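PDB 2E7Z: acetylene hydratase from Pelobacter acetylenicus, which catalyses the hydration of acetylene to acetaldehyde, using a tungsten centre held by two molybdopterin guanine dinucleotides together with a [4Fe-4S] cluster. Local coordinates for residues Ser114-Leu119 against Lys511-Leu516; Leu598-Arg603 against Pro714-Gly719; Val647-Gly652 against Gly718-Lys723. One frame throughout, in Å; residues are numbered along the deposited sequence.

Interaction 1 (Ser114-Leu119 against Lys511-Leu516)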
loop_
_atom_site.group_PDB
_atom_site.type_symbol
_atom_site.label_atom_id
_atom_site.label_comp_id
_atom_site.label_asym_id
_atom_site.label_seq_id
_atom_site.Cartn_x
_atom_site.Cartn_y
_atom_site.Cartn_z
ATOM N N SER A 114 -1.990 10.769 12.119
ATOM C CA SER A 114 -1.727 11.610 13.267
ATOM C C SER A 114 -0.563 12.577 13.131
ATOM O O SER A 114 -0.409 13.409 14.009
ATOM C CB SER A 114 -1.481 10.746 14.512
ATOM O OG SER A 114 -2.692 10.116 14.900
ATOM N N GLU A 115 0.233 12.520 12.050
ATOM C CA GLU A 115 1.421 13.380 12.027
ATOM C C GLU A 115 1.359 14.527 11.018
ATOM O O GLU A 115 2.097 15.491 11.184
ATOM C CB GLU A 115 2.730 12.585 11.933
ATOM C CG GLU A 115 2.871 11.549 10.808
ATOM C CD GLU A 115 3.250 12.089 9.437
ATOM O OE1 GLU A 115 3.765 13.236 9.286
ATOM O OE2 GLU A 115 3.077 11.319 8.451
ATOM N N TYR A 116 0.504 14.449 9.993
ATOM C CA TYR A 116 0.156 15.613 9.174
ATOM C C TYR A 116 1.366 16.226 8.463
ATOM O O TYR A 116 1.351 17.406 8.116
ATOM C CB TYR A 116 -0.592 16.672 9.988
ATOM C CG TYR A 116 -1.882 16.148 10.570
ATOM C CD1 TYR A 116 -3.033 16.096 9.800
ATOM C CD2 TYR A 116 -1.928 15.638 11.871
ATOM C CE1 TYR A 116 -4.225 15.593 10.312
ATOM C CE2 TYR A 116 -3.113 15.100 12.401
ATOM C CZ TYR A 116 -4.255 15.074 11.593
ATOM O OH TYR A 116 -5.439 14.559 12.059
ATOM N N GLY A 117 2.384 15.419 8.189
ATOM C CA GLY A 117 3.606 15.893 7.513
ATOM C C GLY A 117 4.792 16.095 8.427
ATOM O O GLY A 117 5.927 16.328 7.944
ATOM N N THR A 118 4.566 16.014 9.749
ATOM C CA THR A 118 5.654 16.293 10.662
ATOM C C THR A 118 6.712 15.189 10.729
ATOM O O THR A 118 7.826 15.458 11.169
ATOM C CB THR A 118 5.151 16.632 12.088
ATOM O OG1 THR A 118 4.435 15.525 12.641
ATOM C CG2 THR A 118 4.264 17.873 12.061
ATOM N N LEU A 119 6.387 13.973 10.268
ATOM C CA LEU A 119 7.392 12.938 10.245
ATOM C C LEU A 119 8.477 13.231 9.218
ATOM O O LEU A 119 9.643 13.231 9.552
ATOM C CB LEU A 119 6.730 11.556 10.057
ATOM C CG LEU A 119 7.652 10.332 10.086
ATOM C CD1 LEU A 119 8.409 10.039 8.764
ATOM C CD2 LEU A 119 8.611 10.311 11.299
ATOM N N LYS A 511 2.108 22.518 19.954
ATOM C CA LYS A 511 2.468 21.882 21.228
ATOM C C LYS A 511 1.930 20.463 21.375
ATOM O O LYS A 511 2.457 19.693 22.181
ATOM C CB LYS A 511 2.019 22.704 22.444
ATOM C CG LYS A 511 2.605 24.111 22.514
ATOM C CD LYS A 511 4.113 24.137 22.286
ATOM C CE LYS A 511 4.628 25.566 22.186
ATOM N NZ LYS A 511 6.060 25.593 21.782
ATOM N N ASP A 512 0.885 20.126 20.614
ATOM C CA ASP A 512 0.300 18.795 20.647
ATOM C C ASP A 512 -0.436 18.557 19.339
ATOM O O ASP A 512 -0.526 19.436 18.474
ATOM C CB ASP A 512 -0.624 18.597 21.861
ATOM C CG ASP A 512 -1.693 19.678 21.998
ATOM O OD1 ASP A 512 -2.143 20.237 20.981
ATOM O OD2 ASP A 512 -2.080 19.973 23.155
ATOM N N ARG A 513 -0.945 17.342 19.196
ATOM C CA ARG A 513 -1.622 16.962 17.981
ATOM C C ARG A 513 -2.824 17.860 17.707
ATOM O O ARG A 513 -3.116 18.152 16.565
ATOM C CB ARG A 513 -1.988 15.479 17.975
ATOM C CG ARG A 513 -2.616 15.063 16.635
ATOM C CD ARG A 513 -3.030 13.609 16.586
ATOM N NE ARG A 513 -3.851 13.313 17.753
ATOM C CZ ARG A 513 -4.117 12.104 18.238
ATOM N NH1 ARG A 513 -3.736 11.016 17.573
ATOM N NH2 ARG A 513 -4.777 11.965 19.406
ATOM N N LEU A 514 -3.515 18.312 18.741
ATOM C CA LEU A 514 -4.684 19.149 18.497
ATOM C C LEU A 514 -4.268 20.470 17.861
ATOM O O LEU A 514 -4.925 20.969 16.937
ATOM C CB LEU A 514 -5.476 19.376 19.784
ATOM C CG LEU A 514 -6.699 20.288 19.669
ATOM C CD1 LEU A 514 -7.691 19.790 18.616
ATOM C CD2 LEU A 514 -7.344 20.413 21.043
ATOM N N GLU A 515 -3.172 21.048 18.331
ATOM C CA GLU A 515 -2.722 22.288 17.685
ATOM C C GLU A 515 -2.319 22.063 16.230
ATOM O O GLU A 515 -2.536 22.914 15.359
ATOM C CB GLU A 515 -1.560 22.914 18.464
ATOM C CG GLU A 515 -1.968 23.548 19.781
ATOM C CD GLU A 515 -0.879 24.409 20.427
ATOM O OE1 GLU A 515 0.184 24.669 19.825
ATOM O OE2 GLU A 515 -1.125 24.806 21.581
ATOM N N LEU A 516 -1.704 20.921 15.963
ATOM C CA LEU A 516 -1.315 20.555 14.611
ATOM C C LEU A 516 -2.538 20.316 13.717
ATOM O O LEU A 516 -2.563 20.793 12.566
ATOM C CB LEU A 516 -0.412 19.324 14.686
ATOM C CG LEU A 516 0.017 18.717 13.338
ATOM C CD1 LEU A 516 0.764 19.755 12.470
ATOM C CD2 LEU A 516 0.920 17.526 13.613
#
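A type I' turn from Glu115 to Thr118, leading straight into helix 118-126, receives Leu516 and Arg513 from the first turn of helix 513-520. Leu516 is the apolar centre. Its CD2 methyl lies 3.4 Å from Glu115 O and 3.7 Å from Thr118 CG2, the threonine and leucine meeting tip to tip, while Tyr116 CD2 comes within 3.8 Å of the same Leu516 CD2 as the two side chains cross at a slant. Leu516 holds CG anti to the backbone N (chi1 175°), which directs CG at the turn. The tyrosine OH is bonded elsewhere, to Val465 N.

The polar part is at Ser114. Arg513 NH1 donates to Ser114 OG over 3.0 Å, with the oxygen close to the guanidinium plane and an N-H...O angle of 145°. Ser114 OG is also bonded to Gln112 O, and Arg513 NH1 forms a salt bridge with Asp457, a cofactor-binding residue. Glu115 OE1 accepts from Leu119 N, in the first turn of the helix that follows, at 2.9 Å and from above the carboxylate plane, and Glu115 O takes both Thr118 N and Thr118 OG1.

Arg513 therefore joins Ser114, just before the turn, to Asp457. Ser114 O, by contrast, is buried without a polar partner in the model; across this contact it meets carbon, with Arg513 CD at 3.7 Å.

Interaction 2 (Leu598-Arg603 against Pro714-Gly719). With MGD (2-amino-5,6-dimercapto-7-methyl-3,7,8a,9-tetrahydro-8-oxa-1,3,9,10-tetraaza-anthracen-4-one guanosine dinucleotide), chain F.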
loop_
_atom_site.group_PDB
_atom_site.type_symbol
_atom_site.label_atom_id
_atom_site.label_comp_id
_atom_site.label_asym_id
_atom_site.label_seq_id
_atom_site.Cartn_x
_atom_site.Cartn_y
_atom_site.Cartn_z
ATOM N N LEU A 598 3.166 -19.281 -8.052
ATOM C CA LEU A 598 2.837 -18.688 -6.762
ATOM C C LEU A 598 2.018 -17.417 -6.836
ATOM O O LEU A 598 2.281 -16.536 -7.642
ATOM C CB LEU A 598 4.132 -18.338 -6.021
ATOM C CG LEU A 598 4.006 -17.805 -4.584
ATOM C CD1 LEU A 598 3.636 -18.946 -3.653
ATOM C CD2 LEU A 598 5.324 -17.154 -4.167
ATOM N N PHE A 599 1.052 -17.349 -5.924
ATOM C CA PHE A 599 0.311 -16.134 -5.613
ATOM C C PHE A 599 0.441 -15.892 -4.097
ATOM O O PHE A 599 -0.081 -16.663 -3.314
ATOM C CB PHE A 599 -1.162 -16.352 -6.056
ATOM C CG PHE A 599 -2.167 -15.473 -5.353
ATOM C CD1 PHE A 599 -1.866 -14.150 -5.037
ATOM C CD2 PHE A 599 -3.455 -15.958 -5.072
ATOM C CE1 PHE A 599 -2.783 -13.345 -4.393
ATOM C CE2 PHE A 599 -4.385 -15.148 -4.418
ATOM C CZ PHE A 599 -4.038 -13.834 -4.091
ATOM N N ALA A 600 1.147 -14.834 -3.685
ATOM C CA ALA A 600 1.189 -14.449 -2.267
ATOM C C ALA A 600 0.181 -13.339 -2.017
ATOM O O ALA A 600 0.265 -12.293 -2.644
ATOM C CB ALA A 600 2.601 -13.960 -1.895
ATOM N N GLY A 601 -0.776 -13.583 -1.117
ATOM C CA GLY A 601 -1.818 -12.612 -0.852
ATOM C C GLY A 601 -3.129 -13.296 -0.515
ATOM O O GLY A 601 -3.139 -14.367 0.099
ATOM N N LEU A 602 -4.218 -12.678 -0.966
ATOM C CA LEU A 602 -5.605 -13.077 -0.670
ATOM C C LEU A 602 -5.939 -12.653 0.744
ATOM O O LEU A 602 -5.614 -13.324 1.726
ATOM C CB LEU A 602 -5.919 -14.556 -0.955
ATOM C CG LEU A 602 -7.368 -14.844 -1.417
ATOM C CD1 LEU A 602 -7.576 -16.337 -1.534
ATOM C CD2 LEU A 602 -8.419 -14.282 -0.524
ATOM N N ARG A 603 -6.562 -11.488 0.825
ATOM C CA ARG A 603 -6.868 -10.896 2.118
ATOM C C ARG A 603 -7.992 -11.657 2.804
ATOM O O ARG A 603 -8.948 -12.098 2.145
ATOM C CB ARG A 603 -7.249 -9.434 1.948
ATOM C CG ARG A 603 -6.200 -8.611 1.231
ATOM C CD ARG A 603 -4.835 -8.645 1.904
ATOM N NE ARG A 603 -3.922 -7.769 1.177
ATOM C CZ ARG A 603 -2.600 -7.906 1.099
ATOM N NH1 ARG A 603 -1.960 -8.894 1.715
ATOM N NH2 ARG A 603 -1.910 -7.035 0.377
ATOM N N PRO A 714 9.098 -5.812 -5.491
ATOM C CA PRO A 714 9.144 -7.244 -5.734
ATOM C C PRO A 714 7.878 -7.831 -6.361
ATOM O O PRO A 714 6.752 -7.390 -6.095
ATOM C CB PRO A 714 9.350 -7.818 -4.326
ATOM C CG PRO A 714 8.576 -6.858 -3.447
ATOM C CD PRO A 714 8.869 -5.493 -4.065
ATOM N N ASN A 715 8.093 -8.862 -7.164
ATOM C CA ASN A 715 7.022 -9.602 -7.780
ATOM C C ASN A 715 6.488 -10.641 -6.767
ATOM O O ASN A 715 7.269 -11.436 -6.208
ATOM C CB ASN A 715 7.579 -10.264 -9.040
ATOM C CG ASN A 715 6.652 -11.310 -9.612
ATOM O OD1 ASN A 715 5.829 -11.014 -10.484
ATOM N ND2 ASN A 715 6.775 -12.539 -9.124
ATOM N N LEU A 716 5.161 -10.649 -6.558
ATOM C CA LEU A 716 4.469 -11.534 -5.600
ATOM C C LEU A 716 3.329 -12.334 -6.226
ATOM O O LEU A 716 2.825 -13.285 -5.621
ATOM C CB LEU A 716 3.831 -10.702 -4.466
ATOM C CG LEU A 716 4.674 -10.419 -3.256
ATOM C CD1 LEU A 716 5.755 -9.355 -3.588
ATOM C CD2 LEU A 716 3.765 -10.004 -2.097
ATOM N N ARG A 717 2.884 -11.891 -7.401
ATOM C CA ARG A 717 1.631 -12.365 -7.969
ATOM C C ARG A 717 1.923 -12.928 -9.351
ATOM O O ARG A 717 2.058 -12.189 -10.329
ATOM C CB ARG A 717 0.611 -11.222 -7.996
ATOM C CG ARG A 717 0.132 -10.851 -6.611
ATOM C CD ARG A 717 -0.868 -9.697 -6.620
ATOM N NE ARG A 717 -1.192 -9.385 -5.230
ATOM C CZ ARG A 717 -2.374 -9.550 -4.633
ATOM N NH1 ARG A 717 -3.469 -9.925 -5.310
ATOM N NH2 ARG A 717 -2.466 -9.319 -3.340
ATOM N N GLY A 718 2.051 -14.253 -9.393
ATOM C CA GLY A 718 2.569 -14.957 -10.559
ATOM C C GLY A 718 4.078 -14.793 -10.609
ATOM O O GLY A 718 4.668 -14.154 -9.737
ATOM N N GLY A 719 4.703 -15.381 -11.617
ATOM C CA GLY A 719 6.094 -15.064 -11.941
ATOM C C GLY A 719 7.132 -15.716 -11.065
ATOM O O GLY A 719 8.324 -15.446 -11.203
HETATM P PB MGD F . -6.382 -10.228 -2.220
HETATM O O1B MGD F . -7.558 -10.558 -1.340
HETATM O O2B MGD F . -5.000 -10.505 -1.701
HETATM O O3B MGD F . -6.413 -8.673 -2.630
HETATM O O3A MGD F . -7.451 -6.510 -1.972
HETATM P PA MGD F . -7.656 -7.725 -2.994
HETATM O O1A MGD F . -7.343 -7.214 -4.377
HETATM O O2A MGD F . -9.021 -8.330 -2.726
HETATM O "O5'" MGD F . -6.565 -11.008 -3.618
HETATM C "C5'" MGD F . -7.813 -10.850 -4.266
HETATM C "C4'" MGD F . -7.791 -11.586 -5.593
HETATM O "O4'" MGD F . -6.652 -11.176 -6.359
HETATM C "C3'" MGD F . -7.678 -13.094 -5.388
HETATM O "O3'" MGD F . -8.908 -13.709 -5.774
HETATM C "C2'" MGD F . -6.540 -13.521 -6.289
HETATM O "O2'" MGD F . -6.814 -14.682 -7.071
HETATM C "C1'" MGD F . -6.375 -12.295 -7.178
HETATM N N9 MGD F . -5.056 -12.219 -7.837
HETATM C C8 MGD F . -3.860 -12.605 -7.353
HETATM N N7 MGD F . -2.857 -12.379 -8.240
HETATM C C5 MGD F . -3.442 -11.854 -9.345
HETATM C C6 MGD F . -2.996 -11.378 -10.671
HETATM O O6 MGD F . -1.795 -11.460 -11.008
HETATM N N1 MGD F . -3.922 -10.880 -11.505
HETATM C C2 MGD F . -5.230 -10.792 -11.188
HETATM N N2 MGD F . -6.092 -10.262 -12.089
HETATM N N3 MGD F . -5.710 -11.208 -9.983
HETATM C C4 MGD F . -4.880 -11.732 -9.062
HETATM C C10 MGD F . -6.193 -5.953 -1.596
HETATM C C11 MGD F . -6.568 -4.958 -0.501
HETATM O O11 MGD F . -7.382 -5.624 0.478
HETATM C C12 MGD F . -5.370 -4.300 0.153
HETATM S S12 MGD F . -3.988 -3.934 -0.756
HETATM C C13 MGD F . -5.375 -3.989 1.460
HETATM S S13 MGD F . -4.128 -3.094 2.201
HETATM C C14 MGD F . -6.477 -4.452 2.357
HETATM N N15 MGD F . -6.072 -5.648 3.084
HETATM C C16 MGD F . -7.035 -6.346 3.726
HETATM C C17 MGD F . -6.759 -7.321 4.802
HETATM O O17 MGD F . -5.586 -7.562 5.170
HETATM N N18 MGD F . -7.807 -7.952 5.361
HETATM C C19 MGD F . -9.084 -7.739 4.975
HETATM N N19 MGD F . -10.072 -8.410 5.602
HETATM N N20 MGD F . -9.413 -6.865 3.989
HETATM C C21 MGD F . -8.453 -6.167 3.350
HETATM N N22 MGD F . -8.775 -5.309 2.367
HETATM C C23 MGD F . -7.741 -4.735 1.532
HETATM O O HOH W 1 -0.184 -9.724 -1.767
#
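Phe599 and Arg717 run side by side and point the same way, their ring and guanidinium planes 58° apart. They leave the backbone as an antiparallel non-hydrogen-bonded pair, bracketed by the bonds Gly718 N to Leu598 O (2.9 Å) and Ala600 N to Leu716 O (3.0 Å). Arg717 starts with CG anti to its carbonyl carbon (chi1 -70°) and stays extended as far as NE. At its end Phe599 CE1 sits over one face of the Arg717 guanidinium, toward its rim, and is 3.6 Å from Arg717 NH1. Over one face of the phenyl ring, offset toward the rim, lies the C8 corner of the guanine, with C8 of MGD 3.2 Å from Phe599 CE1; ribose C2' is close to CE2 and CZ, and Tyr215 also meets this ring.

From this position Arg717 NH2 reaches the phosphate, donating to MGD O2B at 3.2 Å, and passes a second bond to water 1, which in turn donates to Ala600 O. Just beyond the strand, Arg603 N gives a nearly straight bond to MGD O1B (2.6 Å, 164°). Leu602 N faces O2B as well, at a modelled separation too short to be trusted in detail. The bent side chain of Arg603 turns one guanidinium face to O2B, while its NH1 bonds O17 of the other MGD of the same tungsten cofactor.

Arg603 NH2 and Arg717 NH2 stand 4.4 Å apart; O2B would partly offset their like charges. Backbone N-H groups after the strand and the Arg717 guanidinium thus together hold the PB phosphate of this MGD.

Interaction 3 (Val647-Gly652 against Gly718-Lys723); sequences VETTHG and GGILAK
Glu648 and Lys723 face each other as an antiparallel hydrogen-bonded pair between strands 644-648 and 720-726, neighbours in the six-stranded mixed sheet of the dinucleotide-binding domain, which belongs to the double-psi barrel clan. Glu648 N donates to Lys723 O at 2.9 Å, and Lys723 N returns a bond of 2.8 Å to Glu648 O. Two CA-H...O contacts reinforce the pair: Val647 CA on Lys723 O, and Ala722 CA on Glu648 O at 3.2 Å.

Around this pair, Glu648 CB packs on Lys723 CG at 3.9 Å. Farther along, Thr649 and Ile720 meet through their CG2 methyls, 3.7 Å apart, the threonine methyl lying anti to its carbonyl carbon. This leaves Thr649 OG1 between the backbone N and the carbonyl carbon (chi1 65°), where it accepts from His651 N in an ST turn and bonds Val699 O as well.

In the next shell, Glu648 OE1 bonds Tyr725 OH, and Lys723 forms a salt bridge with Glu593 through NZ and makes a cation-pi contact with Tyr594. The two charged ends do not touch directly. Instead, water 2 connects them, donating to Glu648 OE2 at 2.9 Å and accepting from Lys723 NZ at 3.0 Å.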
loop_
_atom_site.group_PDB
_atom_site.type_symbol
_atom_site.label_atom_id
_atom_site.label_comp_id
_atom_site.label_asym_id
_atom_site.label_seq_id
_atom_site.Cartn_x
_atom_site.Cartn_y
_atom_site.Cartn_z
ATOM N N VAL A 647 5.591 -24.771 1.764
ATOM C CA VAL A 647 5.545 -24.233 0.417
ATOM C C VAL A 647 6.888 -23.548 0.225
ATOM O O VAL A 647 7.278 -22.700 1.029
ATOM C CB VAL A 647 4.371 -23.256 0.217
ATOM C CG1 VAL A 647 4.390 -22.682 -1.187
ATOM C CG2 VAL A 647 3.043 -23.983 0.504
ATOM N N GLU A 648 7.597 -23.931 -0.826
ATOM C CA GLU A 648 8.987 -23.533 -0.986
ATOM C C GLU A 648 9.226 -22.991 -2.391
ATOM O O GLU A 648 8.820 -23.598 -3.396
ATOM C CB GLU A 648 9.905 -24.739 -0.714
ATOM C CG GLU A 648 11.398 -24.433 -0.898
ATOM C CD GLU A 648 12.330 -25.545 -0.441
ATOM O OE1 GLU A 648 11.872 -26.591 0.062
ATOM O OE2 GLU A 648 13.566 -25.359 -0.565
ATOM N N THR A 649 9.891 -21.844 -2.465
ATOM C CA THR A 649 10.389 -21.294 -3.722
ATOM C C THR A 649 11.906 -21.467 -3.716
ATOM O O THR A 649 12.491 -21.943 -2.728
ATOM C CB THR A 649 10.078 -19.800 -3.797
ATOM O OG1 THR A 649 10.824 -19.125 -2.766
ATOM C CG2 THR A 649 8.593 -19.517 -3.641
ATOM N N THR A 650 12.561 -20.988 -4.769
ATOM C CA THR A 650 14.016 -20.996 -4.781
ATOM C C THR A 650 14.610 -20.108 -3.674
ATOM O O THR A 650 15.769 -20.295 -3.291
ATOM C CB THR A 650 14.574 -20.561 -6.135
ATOM O OG1 THR A 650 14.084 -19.257 -6.490
ATOM C CG2 THR A 650 14.246 -21.581 -7.230
ATOM N N HIS A 651 13.820 -19.168 -3.142
ATOM C CA HIS A 651 14.315 -18.242 -2.120
ATOM C C HIS A 651 14.187 -18.774 -0.694
ATOM O O HIS A 651 15.037 -18.508 0.131
ATOM C CB HIS A 651 13.576 -16.917 -2.206
ATOM C CG HIS A 651 14.243 -15.847 -1.417
ATOM N ND1 HIS A 651 13.835 -15.479 -0.149
ATOM C CD2 HIS A 651 15.358 -15.129 -1.690
ATOM C CE1 HIS A 651 14.656 -14.545 0.309
ATOM N NE2 HIS A 651 15.594 -14.331 -0.598
ATOM N N GLY A 652 13.102 -19.474 -0.379
ATOM C CA GLY A 652 12.896 -19.929 0.982
ATOM C C GLY A 652 11.579 -20.659 1.084
ATOM O O GLY A 652 10.954 -20.938 0.068
ATOM N N GLY A 718 2.051 -14.253 -9.393
ATOM C CA GLY A 718 2.569 -14.957 -10.559
ATOM C C GLY A 718 4.078 -14.793 -10.609
ATOM O O GLY A 718 4.668 -14.154 -9.737
ATOM N N GLY A 719 4.703 -15.381 -11.617
ATOM C CA GLY A 719 6.094 -15.064 -11.941
ATOM C C GLY A 719 7.132 -15.716 -11.065
ATOM O O GLY A 719 8.324 -15.446 -11.203
ATOM N N ILE A 720 6.663 -16.594 -10.193
ATOM C CA ILE A 720 7.517 -17.336 -9.259
ATOM C C ILE A 720 7.008 -18.769 -9.237
ATOM O O ILE A 720 5.801 -18.994 -9.207
ATOM C CB ILE A 720 7.432 -16.766 -7.813
ATOM C CG1 ILE A 720 8.050 -15.368 -7.708
ATOM C CG2 ILE A 720 8.108 -17.683 -6.806
ATOM C CD1 ILE A 720 7.701 -14.737 -6.336
ATOM N N LEU A 721 7.925 -19.731 -9.239
ATOM C CA LEU A 721 7.573 -21.132 -9.123
ATOM C C LEU A 721 7.768 -21.615 -7.691
ATOM O O LEU A 721 8.644 -21.120 -6.939
ATOM C CB LEU A 721 8.398 -21.967 -10.113
ATOM C CG LEU A 721 8.113 -21.697 -11.600
ATOM C CD1 LEU A 721 9.287 -22.153 -12.469
ATOM C CD2 LEU A 721 6.790 -22.341 -12.046
ATOM N N ALA A 722 6.940 -22.580 -7.313
ATOM C CA ALA A 722 6.946 -23.154 -5.973
ATOM C C ALA A 722 6.690 -24.662 -5.986
ATOM O O ALA A 722 6.087 -25.206 -6.928
ATOM C CB ALA A 722 5.920 -22.460 -5.093
ATOM N N LYS A 723 7.138 -25.315 -4.918
ATOM C CA LYS A 723 6.766 -26.702 -4.651
ATOM C C LYS A 723 6.073 -26.780 -3.299
ATOM O O LYS A 723 6.275 -25.914 -2.430
ATOM C CB LYS A 723 7.990 -27.620 -4.654
ATOM C CG LYS A 723 9.022 -27.287 -3.574
ATOM C CD LYS A 723 10.114 -28.345 -3.466
ATOM C CE LYS A 723 11.196 -28.111 -4.470
ATOM N NZ LYS A 723 12.484 -28.797 -4.099
HETATM O O HOH W 2 14.350 -26.720 -2.965
HETATM O O HOH W 3 11.158 -20.729 -7.169
#

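Overall arrangement
Interactions 2 and 3 belong to one structural unit. Their centres are 10 Å apart, they share Gly718 and Gly719, and they reach the same six-stranded sheet, in which strand 720-726 lies between 596-600 and 644-648; a probable hydrogen bond from Leu598 N to Ile720 O (2.9 Å) joins them. The corner at Gly718 and Gly719 carries the chain from the MGD-binding Arg717 into strand 720-726. Interaction 1 closes earlier in the chain, on the opposite side of its centre, with its centre about 36 Å from that of interaction 2 and 43 Å from that of interaction 3. Late segments of the chain therefore return to two distant regions, both close to cofactor-binding residues.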